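Probable branched-chain amino acid ABC transporter, amino acid binding protein (Thermus thermophilus, PDB 3LKB) binds valine and probably delivers branched-chain amino acids to an ABC transporter for uptake into the cell. Local coordinates at residues Thr9-Ala15 / Ile76-Tyr82; Leu97-Thr101 / Asp117-Leu121. The protein carries 2 engineered substitutions. All coordinates share one frame. Residues are numbered along the deposited sequence.

Interaction 1: Thr9-Ala15 / Ile76-Tyr82; sequences TLFWSGA and IPVFLSY. With VAL (valine), chain C.
Strand 9-14 and strand 79-81 run parallel, their axes 5.0 Å apart at closest and inclined by 22°. W12 bridges L80 (CA-CA 4.6 Å): L80 N donates to F11 O at 3.1 Å, and S13 N reaches L80 O weakly at 3.4 Å. Beyond this single bridge one water links T9 O, F11 N and V78 O, another S13 O and Y82 N. L80 (m, t) points toward strand 9-14, its CB 3.8 Å from W12 CD1 and its CD1 4.1 Å from L10 CG. The rings of F11 and F79, both chi1 t, are near parallel (23°) but slid, centroids 5.7 Å apart. W12 (t) turns the edge of its six-membered ring to the face of Y82 (t), offset edge-to-face (centroids 5.7 Å, planes at 73°); Y82 borders the bound valine. Glycine suits position 14, where a CB would strike both W12 and Y82. Helix 21-41 packs on L10, W12 and L80, and strands 47-55 and 101-103 flank the pair, as in Rossmann-like binding-protein lobes.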
loop_
_atom_site.group_PDB
_atom_site.type_symbol
_atom_site.label_atom_id
_atom_site.label_comp_id
_atom_site.label_asym_id
_atom_site.label_seq_id
_atom_site.Cartn_x
_atom_site.Cartn_y
_atom_site.Cartn_z
ATOM N N THR A 9 -3.780 -22.701 10.787
ATOM C CA THR A 9 -3.838 -21.323 10.398
ATOM C C THR A 9 -2.708 -20.465 10.927
ATOM O O THR A 9 -2.394 -20.421 12.136
ATOM C CB THR A 9 -5.160 -20.708 10.702
ATOM O OG1 THR A 9 -6.150 -21.378 9.894
ATOM C CG2 THR A 9 -5.121 -19.206 10.311
ATOM N N LEU A 10 -2.079 -19.806 9.966
ATOM C CA LEU A 10 -1.011 -18.891 10.237
ATOM C C LEU A 10 -1.634 -17.530 9.971
ATOM O O LEU A 10 -1.995 -17.232 8.847
ATOM C CB LEU A 10 0.141 -19.182 9.292
ATOM C CG LEU A 10 1.486 -18.731 9.859
ATOM C CD1 LEU A 10 1.637 -19.322 11.243
ATOM C CD2 LEU A 10 2.599 -19.187 8.975
ATOM N N PHE A 11 -1.814 -16.736 11.023
ATOM C CA PHE A 11 -2.568 -15.509 10.912
ATOM C C PHE A 11 -1.708 -14.284 11.257
ATOM O O PHE A 11 -1.052 -14.226 12.287
ATOM C CB PHE A 11 -3.858 -15.619 11.744
ATOM C CG PHE A 11 -4.470 -14.292 12.154
ATOM C CD1 PHE A 11 -5.393 -13.638 11.328
ATOM C CD2 PHE A 11 -4.150 -13.713 13.375
ATOM C CE1 PHE A 11 -5.990 -12.436 11.722
ATOM C CE2 PHE A 11 -4.731 -12.536 13.778
ATOM C CZ PHE A 11 -5.665 -11.886 12.931
ATOM N N TRP A 12 -1.684 -13.312 10.360
ATOM C CA TRP A 12 -1.021 -12.039 10.623
ATOM C C TRP A 12 -2.041 -10.965 10.399
ATOM O O TRP A 12 -2.892 -11.072 9.489
ATOM C CB TRP A 12 0.131 -11.862 9.652
ATOM C CG TRP A 12 0.840 -10.539 9.714
ATOM C CD1 TRP A 12 1.826 -10.210 10.558
ATOM C CD2 TRP A 12 0.594 -9.364 8.894
ATOM N NE1 TRP A 12 2.243 -8.914 10.328
ATOM C CE2 TRP A 12 1.507 -8.371 9.315
ATOM C CE3 TRP A 12 -0.326 -9.057 7.885
ATOM C CZ2 TRP A 12 1.572 -7.110 8.741
ATOM C CZ3 TRP A 12 -0.280 -7.788 7.308
ATOM C CH2 TRP A 12 0.683 -6.832 7.733
ATOM N N SER A 13 -2.008 -9.955 11.253
ATOM C CA SER A 13 -2.860 -8.765 11.062
ATOM C C SER A 13 -1.968 -7.544 11.177
ATOM O O SER A 13 -1.282 -7.389 12.167
ATOM C CB SER A 13 -3.979 -8.715 12.119
ATOM O OG SER A 13 -4.552 -7.425 12.221
ATOM N N GLY A 14 -1.960 -6.689 10.160
ATOM C CA GLY A 14 -1.109 -5.500 10.145
ATOM C C GLY A 14 -1.482 -4.599 8.985
ATOM O O GLY A 14 -2.510 -4.806 8.313
ATOM N N ALA A 15 -0.681 -3.552 8.800
ATOM C CA ALA A 15 -0.951 -2.459 7.894
ATOM C C ALA A 15 -0.352 -2.692 6.498
ATOM O O ALA A 15 0.756 -2.186 6.214
ATOM C CB ALA A 15 -0.376 -1.179 8.471
ATOM N N ILE A 76 -6.120 -20.456 16.200
ATOM C CA ILE A 76 -4.683 -20.220 16.049
ATOM C C ILE A 76 -3.858 -20.622 17.274
ATOM O O ILE A 76 -4.197 -20.271 18.388
ATOM C CB ILE A 76 -4.336 -18.737 15.625
ATOM C CG1 ILE A 76 -4.835 -17.698 16.647
ATOM C CG2 ILE A 76 -4.907 -18.414 14.241
ATOM C CD1 ILE A 76 -4.265 -16.322 16.423
ATOM N N PRO A 77 -2.755 -21.342 17.053
ATOM C CA PRO A 77 -1.786 -21.661 18.083
ATOM C C PRO A 77 -0.687 -20.596 18.297
ATOM O O PRO A 77 0.083 -20.697 19.273
ATOM C CB PRO A 77 -1.169 -22.977 17.556
ATOM C CG PRO A 77 -1.218 -22.803 16.056
ATOM C CD PRO A 77 -2.475 -22.052 15.791
ATOM N N VAL A 78 -0.631 -19.609 17.392
ATOM C CA VAL A 78 0.325 -18.457 17.387
ATOM C C VAL A 78 -0.364 -17.268 16.711
ATOM O O VAL A 78 -1.235 -17.477 15.876
ATOM C CB VAL A 78 1.588 -18.678 16.477
ATOM C CG1 VAL A 78 2.777 -17.728 16.909
ATOM C CG2 VAL A 78 2.032 -20.086 16.480
ATOM N N PHE A 79 0.097 -16.055 17.018
ATOM C CA PHE A 79 -0.430 -14.797 16.490
ATOM C C PHE A 79 0.802 -14.051 16.018
ATOM O O PHE A 79 1.701 -13.787 16.821
ATOM C CB PHE A 79 -1.067 -14.023 17.643
ATOM C CG PHE A 79 -1.566 -12.616 17.301
ATOM C CD1 PHE A 79 -1.883 -12.228 15.990
ATOM C CD2 PHE A 79 -1.772 -11.692 18.330
ATOM C CE1 PHE A 79 -2.380 -10.943 15.697
ATOM C CE2 PHE A 79 -2.275 -10.410 18.070
ATOM C CZ PHE A 79 -2.568 -10.024 16.717
ATOM N N LEU A 80 0.867 -13.783 14.716
ATOM C CA LEU A 80 1.838 -12.883 14.108
ATOM C C LEU A 80 1.191 -11.491 14.103
ATOM O O LEU A 80 0.146 -11.280 13.463
ATOM C CB LEU A 80 2.170 -13.342 12.684
ATOM C CG LEU A 80 2.856 -14.708 12.563
ATOM C CD1 LEU A 80 3.034 -15.171 11.151
ATOM C CD2 LEU A 80 4.181 -14.661 13.212
ATOM N N SER A 81 1.741 -10.567 14.893
ATOM C CA SER A 81 1.085 -9.276 15.038
ATOM C C SER A 81 1.969 -8.180 14.500
ATOM O O SER A 81 3.071 -8.442 13.994
ATOM C CB SER A 81 0.757 -8.979 16.506
ATOM O OG SER A 81 1.926 -8.868 17.252
ATOM N N TYR A 82 1.486 -6.946 14.641
ATOM C CA TYR A 82 2.113 -5.819 13.965
ATOM C C TYR A 82 2.305 -4.606 14.851
ATOM O O TYR A 82 3.385 -4.479 15.435
ATOM C CB TYR A 82 1.329 -5.473 12.725
ATOM C CG TYR A 82 1.964 -4.412 11.869
ATOM C CD1 TYR A 82 3.140 -4.681 11.182
ATOM C CD2 TYR A 82 1.364 -3.150 11.718
ATOM C CE1 TYR A 82 3.734 -3.737 10.374
ATOM C CE2 TYR A 82 1.960 -2.179 10.916
ATOM C CZ TYR A 82 3.153 -2.494 10.247
ATOM O OH TYR A 82 3.765 -1.584 9.411
HETATM N N VAL C . 5.450 0.270 12.631
HETATM C CA VAL C . 5.731 -0.640 13.808
HETATM C C VAL C . 5.183 -2.017 13.667
HETATM O O VAL C . 5.959 -2.822 13.202
HETATM C CB VAL C . 5.176 -0.129 15.118
HETATM C CG1 VAL C . 3.726 -0.117 15.138
HETATM C CG2 VAL C . 5.635 -0.973 16.135
HETATM O O HOH W 1 -1.332 -17.957 13.376
HETATM O O HOH W 2 -1.338 -6.615 14.804
#

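Interaction 2: Leu97-Thr101 / Asp117-Leu121; sequences LRIPT and DYIFL
This is a mostly buried backbone pairing between two loops, the turn that leads from helix 84-97 into strand 101-103 and the approach to strand 121-123, closed at its surface end by a hydrogen bond between R98 and Y118. The chains run side by side in the same direction and meet in one bridge, T101 with I119 (CA-CA 4.8 Å). T101 N donates to Y118 O at 2.8 Å, and F120 N donates to T101 O at 2.8 Å with a nearly straight 171° angle. P100 has no amide hydrogen to offer, but its CA lies 3.2 Å from Y118 O. R98 ends the helix in a Schellman motif with phi/psi of 53/42, after which I99, P100 and T101 are extended. Such a helix-to-strand turn completes a beta-alpha-beta crossover, the repeating unit of the Rossmann-like lobes in this family. Y118 (m, chi2 98°) points toward the turn. R98 CA sits 3.6 Å from its ring centroid, 10° off the normal, in a CH-pi contact. The long R98 side chain (m, t, t, chi4 -91°) then carries NH1 to Y118 OH at 3.0 Å, so tyrosine supplies a flat apolar face inside and a polar tip where the arginine is exposed. Threonine (T101, m) suits its buried position because its OG1 donates to I99 O at 3.0 Å while its CB packs 4.4 Å from I119 CG1. Helix 313-321 covers P100 and F120, and the F120 ring stacks on H350 and meets F345 edge-to-face.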
loop_
_atom_site.group_PDB
_atom_site.type_symbol
_atom_site.label_atom_id
_atom_site.label_comp_id
_atom_site.label_asym_id
_atom_site.label_seq_id
_atom_site.Cartn_x
_atom_site.Cartn_y
_atom_site.Cartn_z
ATOM N N LEU A 97 -5.565 -15.828 27.194
ATOM C CA LEU A 97 -5.704 -17.039 26.420
ATOM C C LEU A 97 -4.405 -17.754 26.085
ATOM O O LEU A 97 -4.424 -18.730 25.351
ATOM C CB LEU A 97 -6.584 -16.788 25.182
ATOM C CG LEU A 97 -6.230 -15.649 24.265
ATOM C CD1 LEU A 97 -5.221 -16.199 23.317
ATOM C CD2 LEU A 97 -7.456 -15.160 23.502
ATOM N N ARG A 98 -3.285 -17.273 26.631
ATOM C CA ARG A 98 -2.001 -17.948 26.479
ATOM C C ARG A 98 -1.609 -18.258 25.021
ATOM O O ARG A 98 -1.148 -19.349 24.723
ATOM C CB ARG A 98 -1.993 -19.270 27.267
ATOM C CG ARG A 98 -2.458 -19.183 28.702
ATOM C CD ARG A 98 -2.462 -20.542 29.346
ATOM N NE ARG A 98 -3.045 -20.514 30.689
ATOM C CZ ARG A 98 -2.361 -20.310 31.827
ATOM N NH1 ARG A 98 -1.044 -20.086 31.826
ATOM N NH2 ARG A 98 -2.998 -20.318 32.995
ATOM N N ILE A 99 -1.811 -17.342 24.086
ATOM C CA ILE A 99 -1.235 -17.637 22.772
ATOM C C ILE A 99 0.046 -16.881 22.441
ATOM O O ILE A 99 0.052 -15.651 22.411
ATOM C CB ILE A 99 -2.245 -17.625 21.583
ATOM C CG1 ILE A 99 -2.367 -16.263 20.965
ATOM C CG2 ILE A 99 -3.661 -18.268 21.930
ATOM C CD1 ILE A 99 -2.545 -16.451 19.473
ATOM N N PRO A 100 1.136 -17.625 22.183
ATOM C CA PRO A 100 2.425 -17.021 21.769
ATOM C C PRO A 100 2.246 -16.055 20.635
ATOM O O PRO A 100 1.564 -16.369 19.676
ATOM C CB PRO A 100 3.238 -18.215 21.275
ATOM C CG PRO A 100 2.666 -19.381 21.994
ATOM C CD PRO A 100 1.173 -19.096 22.102
ATOM N N THR A 101 2.890 -14.906 20.725
ATOM C CA THR A 101 2.640 -13.801 19.817
ATOM C C THR A 101 3.949 -13.254 19.404
ATOM O O THR A 101 4.766 -12.887 20.274
ATOM C CB THR A 101 1.851 -12.707 20.540
ATOM O OG1 THR A 101 0.545 -13.214 20.766
ATOM C CG2 THR A 101 1.732 -11.426 19.733
ATOM N N ASP A 117 4.061 -13.085 29.487
ATOM C CA ASP A 117 4.584 -14.440 29.391
ATOM C C ASP A 117 4.594 -15.029 27.961
ATOM O O ASP A 117 5.423 -15.909 27.651
ATOM C CB ASP A 117 3.839 -15.366 30.337
ATOM C CG ASP A 117 4.007 -14.997 31.823
ATOM O OD1 ASP A 117 5.097 -14.493 32.252
ATOM O OD2 ASP A 117 3.014 -15.248 32.572
ATOM N N TYR A 118 3.712 -14.518 27.095
ATOM C CA TYR A 118 3.518 -15.099 25.741
ATOM C C TYR A 118 3.943 -14.260 24.536
ATOM O O TYR A 118 3.595 -14.590 23.411
ATOM C CB TYR A 118 2.061 -15.516 25.552
ATOM C CG TYR A 118 1.675 -16.502 26.604
ATOM C CD1 TYR A 118 0.984 -16.085 27.747
ATOM C CD2 TYR A 118 2.097 -17.832 26.517
ATOM C CE1 TYR A 118 0.676 -16.969 28.735
ATOM C CE2 TYR A 118 1.817 -18.739 27.498
ATOM C CZ TYR A 118 1.085 -18.300 28.611
ATOM O OH TYR A 118 0.739 -19.189 29.596
ATOM N N ILE A 119 4.708 -13.193 24.753
ATOM C CA ILE A 119 5.067 -12.314 23.646
ATOM C C ILE A 119 6.534 -12.444 23.360
ATOM O O ILE A 119 7.350 -12.316 24.280
ATOM C CB ILE A 119 4.734 -10.889 24.033
ATOM C CG1 ILE A 119 3.207 -10.808 24.280
ATOM C CG2 ILE A 119 5.294 -9.895 22.979
ATOM C CD1 ILE A 119 2.748 -9.499 24.867
ATOM N N PHE A 120 6.897 -12.721 22.108
ATOM C CA PHE A 120 8.310 -12.929 21.792
ATOM C C PHE A 120 8.766 -12.039 20.676
ATOM O O PHE A 120 8.251 -12.118 19.584
ATOM C CB PHE A 120 8.598 -14.396 21.446
ATOM C CG PHE A 120 8.324 -15.328 22.567
ATOM C CD1 PHE A 120 7.043 -15.847 22.762
ATOM C CD2 PHE A 120 9.325 -15.654 23.459
ATOM C CE1 PHE A 120 6.781 -16.668 23.859
ATOM C CE2 PHE A 120 9.093 -16.507 24.531
ATOM C CZ PHE A 120 7.817 -17.017 24.734
ATOM N N LEU A 121 9.749 -11.185 20.983
ATOM C CA LEU A 121 10.337 -10.244 20.052
ATOM C C LEU A 121 11.378 -10.973 19.207
ATOM O O LEU A 121 12.273 -11.609 19.766
ATOM C CB LEU A 121 10.997 -9.128 20.855
ATOM C CG LEU A 121 10.196 -7.844 21.002
ATOM C CD1 LEU A 121 8.715 -8.094 21.064
ATOM C CD2 LEU A 121 10.642 -7.000 22.166
#

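Overall arrangement
Interactions 1 and 2 belong to the same lobe, their centres about 12 Å apart, and follow one another in sequence. They meet where P100 O probably accepts a hydrogen bond from F79 N and I99 CD1 packs 3.4 Å from F79 CB, so that the four segments lie side by side, 97-101 between 76-82 and 117-121, all running in the same direction. Interaction 1 is wholly buried and larger (616 against 338 Å²); it relies on aromatic and aliphatic packing and bridging waters, and through Y82 it reaches the valine pocket. Interaction 2 has shorter backbone bonds and one of its touching residues, R98, is exposed; its I119 side chain stays about 11 Å from the valine.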